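Local coordinates for putative uncharacterized protein (Singapore grouper iridovirus, PDB 3RJ2) that binds histone H3, and is a small viral protein rich in beta strands, at residues A[5-13]-A[21-32]. Numbering follows the deposited sequence.
Sequences IVANCEFVN and ILVNENWAKYCW
The open end of the antiparallel hairpin formed by strands 6-12 and 18-22 is gripped here by the loop that leads on to strand 31-37. Cys-9 and Ile-21 make a hydrogen-bonded pair: Ile-21 N is hydrogen-bonded to Cys-9 O at 2.7 Å, and Cys-9 N donates a hydrogen bond to Ile-21 O in return. Asn-8 and Leu-22 form the adjacent non-hydrogen-bonded pair, and Val-23 N continues the ladder to Ala-7 O at 2.8 Å.

Beyond this, side chains replace the backbone as donors. Asn-24 ND2 and Trp-32 NE1 each reach Ile-5 O at 3.0 Å, from opposite faces of the carbonyl plane, so one oxygen is clamped by two donors. The amide bond is the straighter, 164° at the hydrogen against 149° for the indole, and the oxygen lies within both the amide and the ring plane. A chi1 of 50° sets Trp-32 CG between its backbone N and carbonyl carbon, and the ring edge meets Ile-5, where Ile-5 CG2 comes to 3.9 Å from Trp-32 CZ2. Val-23 CG1 lies over one face of that indole, toward its rim. Asn-24 ND2 also bonds to Trp-27 O, which ties the loop back on itself, while a water accepts from Ile-5 N and donates to Lys-29 O.

On the face with Asn-8, Val-6 CG1 and Leu-22 CD2 press together at 3.4 Å, tighter than a usual van der Waals contact. Ala-7 and Cys-9 point to the other face, with Ile-21 and Val-23; there Ile-21 and Val-23 also touch Trp-34 of strand 31-37. The chain passes from the edge strand of one antiparallel sheet into a second, mixed sheet: an edge hairpin whose loop leads into a sheet packed against its inner face, the arrangement of a beta-sandwich.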
# COMPACT_ATOMS: atom_id res chain seq x y z
N ILE A 5 -3.21 -10.80 -4.19
CA ILE A 5 -2.22 -9.66 -4.30
C ILE A 5 -1.08 -9.79 -3.29
O ILE A 5 -1.29 -9.79 -2.07
CB ILE A 5 -2.91 -8.28 -4.15
CG1 ILE A 5 -4.17 -8.21 -5.01
CG2 ILE A 5 -1.96 -7.12 -4.52
CD1 ILE A 5 -5.36 -7.69 -4.26
N VAL A 6 0.13 -9.91 -3.81
CA VAL A 6 1.32 -10.06 -2.98
C VAL A 6 2.29 -9.01 -3.45
O VAL A 6 2.68 -8.99 -4.61
CB VAL A 6 1.91 -11.48 -3.10
CG1 VAL A 6 3.22 -11.58 -2.31
CG2 VAL A 6 0.89 -12.50 -2.59
N ALA A 7 2.64 -8.11 -2.55
CA ALA A 7 3.51 -7.00 -2.89
C ALA A 7 4.87 -7.15 -2.22
O ALA A 7 4.95 -7.40 -1.01
CB ALA A 7 2.86 -5.66 -2.51
N ASN A 8 5.92 -7.05 -3.02
CA ASN A 8 7.28 -7.03 -2.52
C ASN A 8 7.75 -5.58 -2.60
O ASN A 8 7.94 -5.04 -3.69
CB ASN A 8 8.17 -7.97 -3.35
CG ASN A 8 9.59 -8.12 -2.76
OD1 ASN A 8 10.45 -7.26 -2.94
ND2 ASN A 8 9.83 -9.23 -2.06
N CYS A 9 7.89 -4.93 -1.43
CA CYS A 9 8.31 -3.53 -1.36
C CYS A 9 9.73 -3.40 -0.82
O CYS A 9 10.01 -3.82 0.31
CB CYS A 9 7.38 -2.72 -0.47
SG CYS A 9 5.62 -2.88 -0.84
N GLU A 10 10.60 -2.81 -1.65
CA GLU A 10 11.93 -2.36 -1.22
C GLU A 10 11.93 -0.85 -0.99
O GLU A 10 11.87 -0.07 -1.93
CB GLU A 10 13.01 -2.71 -2.25
CG GLU A 10 13.31 -4.19 -2.40
CD GLU A 10 14.48 -4.49 -3.36
OE1 GLU A 10 14.80 -3.64 -4.23
OE2 GLU A 10 15.07 -5.59 -3.25
N PHE A 11 11.99 -0.47 0.28
CA PHE A 11 12.14 0.91 0.69
C PHE A 11 13.61 1.20 0.79
O PHE A 11 14.34 0.46 1.45
CB PHE A 11 11.44 1.16 2.02
CG PHE A 11 9.95 1.22 1.90
CD1 PHE A 11 9.18 0.11 2.17
CD2 PHE A 11 9.33 2.40 1.50
CE1 PHE A 11 7.80 0.16 2.05
CE2 PHE A 11 7.95 2.46 1.39
CZ PHE A 11 7.18 1.34 1.66
N VAL A 12 14.05 2.25 0.11
CA VAL A 12 15.47 2.61 0.01
C VAL A 12 15.69 3.92 0.74
O VAL A 12 14.96 4.87 0.51
CB VAL A 12 15.91 2.76 -1.48
CG1 VAL A 12 17.42 2.86 -1.61
CG2 VAL A 12 15.39 1.60 -2.31
N ASN A 13 16.68 3.98 1.64
CA ASN A 13 17.00 5.24 2.31
C ASN A 13 17.94 6.12 1.46
O ASN A 13 18.22 5.77 0.32
CB ASN A 13 17.50 5.02 3.75
CG ASN A 13 18.91 4.41 3.82
OD1 ASN A 13 19.60 4.25 2.81
ND2 ASN A 13 19.34 4.07 5.04
N ILE A 21 10.06 -5.44 2.49
CA ILE A 21 8.86 -5.86 3.18
C ILE A 21 8.00 -6.65 2.21
O ILE A 21 7.78 -6.22 1.09
CB ILE A 21 8.10 -4.66 3.75
CG1 ILE A 21 8.96 -3.97 4.82
CG2 ILE A 21 6.75 -5.09 4.33
CD1 ILE A 21 8.45 -2.67 5.27
N LEU A 22 7.55 -7.82 2.64
CA LEU A 22 6.69 -8.64 1.81
C LEU A 22 5.29 -8.55 2.39
O LEU A 22 5.03 -9.08 3.47
CB LEU A 22 7.18 -10.10 1.80
CG LEU A 22 7.10 -10.94 0.52
CD1 LEU A 22 7.29 -12.42 0.85
CD2 LEU A 22 5.81 -10.74 -0.23
N VAL A 23 4.37 -7.89 1.69
CA VAL A 23 3.04 -7.66 2.26
C VAL A 23 2.17 -8.89 2.57
O VAL A 23 1.90 -9.17 3.74
CB VAL A 23 2.28 -6.53 1.55
CG1 VAL A 23 0.92 -6.38 2.16
CG2 VAL A 23 3.06 -5.22 1.70
N ASN A 24 1.73 -9.65 1.57
CA ASN A 24 0.79 -10.74 1.88
C ASN A 24 1.28 -12.18 1.58
O ASN A 24 1.60 -12.49 0.45
CB ASN A 24 -0.53 -10.44 1.15
CG ASN A 24 -1.49 -11.60 1.16
OD1 ASN A 24 -1.64 -12.29 2.17
ND2 ASN A 24 -2.16 -11.81 0.04
N GLU A 25 1.33 -13.06 2.56
CA GLU A 25 1.62 -14.49 2.26
C GLU A 25 0.62 -15.52 2.82
O GLU A 25 0.47 -15.66 4.04
CB GLU A 25 3.03 -14.92 2.68
CG GLU A 25 4.15 -14.05 2.19
CD GLU A 25 4.50 -12.99 3.20
OE1 GLU A 25 3.75 -12.00 3.32
OE2 GLU A 25 5.54 -13.16 3.89
N ASN A 26 -0.07 -16.23 1.94
CA ASN A 26 -0.21 -15.87 0.53
C ASN A 26 -1.70 -15.71 0.40
O ASN A 26 -2.33 -16.20 -0.55
CB ASN A 26 0.32 -16.98 -0.39
CG ASN A 26 0.67 -16.48 -1.80
OD1 ASN A 26 -0.21 -16.14 -2.59
ND2 ASN A 26 1.96 -16.48 -2.11
N TRP A 27 -2.27 -15.01 1.40
CA TRP A 27 -3.70 -15.02 1.68
C TRP A 27 -4.52 -14.74 0.43
O TRP A 27 -4.93 -13.61 0.17
CB TRP A 27 -4.05 -14.10 2.88
CG TRP A 27 -3.30 -14.49 4.19
CD1 TRP A 27 -2.01 -14.17 4.54
CD2 TRP A 27 -3.81 -15.29 5.30
NE1 TRP A 27 -1.68 -14.71 5.77
CE2 TRP A 27 -2.77 -15.39 6.25
CE3 TRP A 27 -5.04 -15.91 5.57
CZ2 TRP A 27 -2.92 -16.09 7.46
CZ3 TRP A 27 -5.19 -16.61 6.77
CH2 TRP A 27 -4.14 -16.70 7.70
N ALA A 28 -4.71 -15.82 -0.35
CA ALA A 28 -5.55 -15.85 -1.56
C ALA A 28 -6.96 -15.30 -1.29
O ALA A 28 -7.87 -15.39 -2.12
CB ALA A 28 -5.59 -17.27 -2.16
N LYS A 29 -7.10 -14.76 -0.08
CA LYS A 29 -8.22 -13.91 0.28
C LYS A 29 -8.03 -12.63 -0.53
O LYS A 29 -7.05 -12.48 -1.23
CB LYS A 29 -8.27 -13.69 1.80
CG LYS A 29 -8.50 -15.01 2.58
CD LYS A 29 -7.76 -15.06 3.91
CE LYS A 29 -8.63 -14.57 5.07
NZ LYS A 29 -7.84 -14.43 6.33
N TYR A 30 -8.99 -11.72 -0.47
CA TYR A 30 -9.11 -10.76 -1.55
C TYR A 30 -8.45 -9.38 -1.26
O TYR A 30 -7.22 -9.33 -1.09
CB TYR A 30 -10.57 -10.73 -2.03
CG TYR A 30 -10.96 -11.99 -2.82
CD1 TYR A 30 -11.35 -11.89 -4.17
CD2 TYR A 30 -10.91 -13.27 -2.24
CE1 TYR A 30 -11.70 -13.04 -4.91
CE2 TYR A 30 -11.25 -14.42 -2.97
CZ TYR A 30 -11.64 -14.29 -4.31
OH TYR A 30 -11.98 -15.41 -5.06
N CYS A 31 -9.23 -8.30 -1.21
CA CYS A 31 -8.70 -6.95 -0.96
C CYS A 31 -8.10 -6.78 0.44
O CYS A 31 -8.62 -7.31 1.42
CB CYS A 31 -9.78 -5.89 -1.13
SG CYS A 31 -10.30 -5.69 -2.79
N TRP A 32 -7.00 -6.05 0.50
CA TRP A 32 -6.42 -5.65 1.78
C TRP A 32 -5.90 -4.21 1.74
O TRP A 32 -5.82 -3.59 0.68
CB TRP A 32 -5.34 -6.63 2.26
CG TRP A 32 -4.28 -6.99 1.24
CD1 TRP A 32 -4.18 -8.17 0.56
CD2 TRP A 32 -3.18 -6.18 0.82
NE1 TRP A 32 -3.09 -8.14 -0.28
CE2 TRP A 32 -2.46 -6.93 -0.14
CE3 TRP A 32 -2.73 -4.89 1.15
CZ2 TRP A 32 -1.31 -6.44 -0.78
CZ3 TRP A 32 -1.59 -4.40 0.51
CH2 TRP A 32 -0.89 -5.17 -0.44
O HOH W 1 -4.81 -10.79 -1.52